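Local structure of probable amidase (Thermus thermophilus, 2DC0) at residues P77-P82 / P95-A100. The protein is a probable amidase, a member of the amidase family built around a mixed beta sheet with helices packed about it. Numbering follows the deposited sequence.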
ATOM      1  N   PRO A  77     -24.896  -9.352   7.602  1.00 19.13           N
ATOM      2  CA  PRO A  77     -26.310  -9.732   7.545  1.00 19.16           C
ATOM      3  C   PRO A  77     -26.460 -11.189   7.096  1.00 19.26           C
ATOM      4  O   PRO A  77     -25.739 -11.658   6.215  1.00 18.20           O
ATOM      5  CB  PRO A  77     -26.884  -8.749   6.532  1.00 19.46           C
ATOM      6  CG  PRO A  77     -26.054  -7.519   6.783  1.00 20.36           C
ATOM      7  CD  PRO A  77     -24.663  -8.098   6.865  1.00 18.68           C
ATOM      8  N   VAL A  78     -27.382 -11.907   7.725  1.00 20.17           N
ATOM      9  CA  VAL A  78     -27.637 -13.299   7.377  1.00 20.99           C
ATOM     10  C   VAL A  78     -29.148 -13.428   7.207  1.00 21.34           C
ATOM     11  O   VAL A  78     -29.912 -12.910   8.019  1.00 22.24           O
ATOM     12  CB  VAL A  78     -27.155 -14.263   8.499  1.00 21.51           C
ATOM     13  CG1 VAL A  78     -27.598 -15.685   8.201  1.00 22.53           C
ATOM     14  CG2 VAL A  78     -25.638 -14.205   8.622  1.00 19.28           C
ATOM     15  N   LYS A  79     -29.578 -14.106   6.149  1.00 21.63           N
ATOM     16  CA  LYS A  79     -31.005 -14.276   5.898  1.00 24.03           C
ATOM     17  C   LYS A  79     -31.717 -14.911   7.084  1.00 24.37           C
ATOM     18  O   LYS A  79     -31.245 -15.902   7.648  1.00 23.86           O
ATOM     19  CB  LYS A  79     -31.238 -15.147   4.662  1.00 27.31           C
ATOM     20  CG  LYS A  79     -30.757 -14.549   3.354  1.00 29.45           C
ATOM     21  CD  LYS A  79     -31.186 -15.422   2.185  1.00 32.84           C
ATOM     22  CE  LYS A  79     -30.859 -14.763   0.854  1.00 34.58           C
ATOM     23  NZ  LYS A  79     -31.366 -15.560  -0.302  1.00 36.86           N
ATOM     24  N   GLY A  80     -32.852 -14.330   7.463  1.00 24.05           N
ATOM     25  CA  GLY A  80     -33.633 -14.858   8.571  1.00 24.06           C
ATOM     26  C   GLY A  80     -33.119 -14.496   9.953  1.00 24.13           C
ATOM     27  O   GLY A  80     -33.667 -14.953  10.949  1.00 24.90           O
ATOM     28  N   MET A  81     -32.076 -13.673  10.020  1.00 23.49           N
ATOM     29  CA  MET A  81     -31.500 -13.278  11.303  1.00 23.37           C
ATOM     30  C   MET A  81     -31.279 -11.768  11.408  1.00 22.06           C
ATOM     31  O   MET A  81     -30.899 -11.115  10.440  1.00 23.25           O
ATOM     32  CB  MET A  81     -30.157 -13.992  11.529  1.00 22.06           C
ATOM     33  CG  MET A  81     -30.245 -15.506  11.658  1.00 21.65           C
ATOM     34  SD  MET A  81     -28.665 -16.319  12.060  1.00 14.48           S
ATOM     35  CE  MET A  81     -28.741 -17.725  10.999  1.00 23.38           C
ATOM     36  N   PRO A  82     -31.528 -11.190  12.591  1.00 22.32           N
ATOM     37  CA  PRO A  82     -31.330  -9.748  12.773  1.00 21.80           C
ATOM     38  C   PRO A  82     -29.840  -9.418  12.871  1.00 22.61           C
ATOM     39  O   PRO A  82     -29.031 -10.279  13.218  1.00 23.92           O
ATOM     40  CB  PRO A  82     -32.061  -9.467  14.084  1.00 21.01           C
ATOM     41  CG  PRO A  82     -31.827 -10.732  14.859  1.00 22.29           C
ATOM     42  CD  PRO A  82     -32.119 -11.793  13.799  1.00 20.96           C
ATOM     43  N   PRO A  95     -27.985  -4.648   3.405  1.00 25.63           N
ATOM     44  CA  PRO A  95     -28.794  -5.600   2.643  1.00 25.58           C
ATOM     45  C   PRO A  95     -29.196  -6.782   3.525  1.00 25.83           C
ATOM     46  O   PRO A  95     -28.739  -6.903   4.667  1.00 24.49           O
ATOM     47  CB  PRO A  95     -27.864  -6.001   1.501  1.00 25.39           C
ATOM     48  CG  PRO A  95     -26.514  -5.934   2.155  1.00 25.28           C
ATOM     49  CD  PRO A  95     -26.594  -4.637   2.921  1.00 24.48           C
ATOM     50  N   GLU A  96     -30.048  -7.652   2.993  1.00 25.58           N
ATOM     51  CA  GLU A  96     -30.525  -8.817   3.737  1.00 26.75           C
ATOM     52  C   GLU A  96     -29.420  -9.838   4.016  1.00 26.26           C
ATOM     53  O   GLU A  96     -29.467 -10.561   5.012  1.00 25.93           O
ATOM     54  CB  GLU A  96     -31.662  -9.497   2.965  1.00 29.50           C
ATOM     55  CG  GLU A  96     -32.216 -10.745   3.645  1.00 33.38           C
ATOM     56  CD  GLU A  96     -33.286 -11.441   2.815  1.00 34.66           C
ATOM     57  OE1 GLU A  96     -33.075 -11.612   1.597  1.00 37.05           O
ATOM     58  OE2 GLU A  96     -34.326 -11.830   3.386  1.00 35.21           O
ATOM     59  N   GLU A  97     -28.429  -9.891   3.133  1.00 25.12           N
ATOM     60  CA  GLU A  97     -27.335 -10.836   3.281  1.00 24.33           C
ATOM     61  C   GLU A  97     -26.022 -10.267   2.762  1.00 24.72           C
ATOM     62  O   GLU A  97     -25.980  -9.657   1.689  1.00 24.51           O
ATOM     63  CB  GLU A  97     -27.662 -12.121   2.526  1.00 24.82           C
ATOM     64  CG  GLU A  97     -26.547 -13.135   2.515  1.00 25.18           C
ATOM     65  CD  GLU A  97     -26.920 -14.379   1.740  1.00 28.08           C
ATOM     66  OE1 GLU A  97     -27.305 -14.247   0.556  1.00 27.80           O
ATOM     67  OE2 GLU A  97     -26.831 -15.488   2.312  1.00 25.86           O
ATOM     68  N   ALA A  98     -24.954 -10.468   3.527  1.00 21.83           N
ATOM     69  CA  ALA A  98     -23.635  -9.984   3.140  1.00 20.93           C
ATOM     70  C   ALA A  98     -23.080 -10.890   2.053  1.00 20.82           C
ATOM     71  O   ALA A  98     -23.408 -12.077   1.989  1.00 21.91           O
ATOM     72  CB  ALA A  98     -22.700  -9.980   4.348  1.00 19.24           C
ATOM     73  N   ARG A  99     -22.237 -10.331   1.194  1.00 21.11           N
ATOM     74  CA  ARG A  99     -21.653 -11.109   0.109  1.00 21.60           C
ATOM     75  C   ARG A  99     -20.865 -12.308   0.617  1.00 20.61           C
ATOM     76  O   ARG A  99     -20.960 -13.402   0.058  1.00 22.58           O
ATOM     77  CB  ARG A  99     -20.731 -10.235  -0.742  1.00 21.52           C
ATOM     78  CG  ARG A  99     -20.204 -10.949  -1.971  1.00 26.58           C
ATOM     79  CD  ARG A  99     -21.312 -11.143  -2.994  1.00 31.64           C
ATOM     80  NE  ARG A  99     -20.863 -11.877  -4.176  1.00 35.44           N
ATOM     81  CZ  ARG A  99     -20.723 -13.199  -4.234  1.00 35.97           C
ATOM     82  NH1 ARG A  99     -20.999 -13.949  -3.178  1.00 36.17           N
ATOM     83  NH2 ARG A  99     -20.309 -13.776  -5.354  1.00 37.01           N
ATOM     84  N   ALA A 100     -20.080 -12.107   1.670  1.00 19.13           N
ATOM     85  CA  ALA A 100     -19.278 -13.197   2.220  1.00 18.80           C
ATOM     86  C   ALA A 100     -20.151 -14.326   2.760  1.00 17.83           C
ATOM     87  O   ALA A 100     -19.775 -15.496   2.694  1.00 18.17           O
ATOM     88  CB  ALA A 100     -18.353 -12.670   3.316  1.00 17.35           C
TER
HETATM   89  O   HOH W   1     -30.635 -10.382   7.452  1.00 20.67           O
HETATM   90  O   HOH W   2     -27.769 -15.975   4.751  1.00 23.01           O
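Pro77 and Ala98 meet where the loop leaving strand 69-73 folds back on the residues leading into helix 99-106, within the mixed sheet-and-helix fold of the amidase family. One direct hydrogen bond ties the two backbones: Ala98 N gives its hydrogen to Pro77 O at 3.0 Å, nearly straight at 164°. Pro77 O also takes a CA-H...O contact from Glu97 CA at 3.4 Å. Beside it, the Pro77 ring lies buried against residues 95-98, its CD on Ala98 CB at 3.7 Å and its CB close to the carbonyl oxygens of Pro95 and Glu96.

Further along, the extended Lys79 chain crosses those of Glu96 and Glu97 obliquely. Its methylenes do the touching, CG against the CB of Glu97 and CE 3.6 Å from Glu97 OE1; Lys79 NZ is 4.4 Å from Glu97 OE1, too far for a salt bridge. Glu97 instead spends its carboxylate on helix 99-106, through salt bridges from OE1 to Arg102 and OE2 to Arg105. Glu97 CG stands anti to the backbone N (chi1 175°), 4.1 Å from Pro77 O.

The Lys79 backbone is set by a type II turn from Val78 to Met81, closed by Met81 N to Val78 O, with Gly80 at positive phi. The side chains of Val78 and Met81 touch Lys114 of strand 110-115. Two waters complete the join: one hydrogen-bonds to Val78 O and Glu96 O, bridging the two carbonyls, while the other accepts from Lys79 N and donates to Glu97 OE2, with 2.7 Å between the water oxygen and OE2.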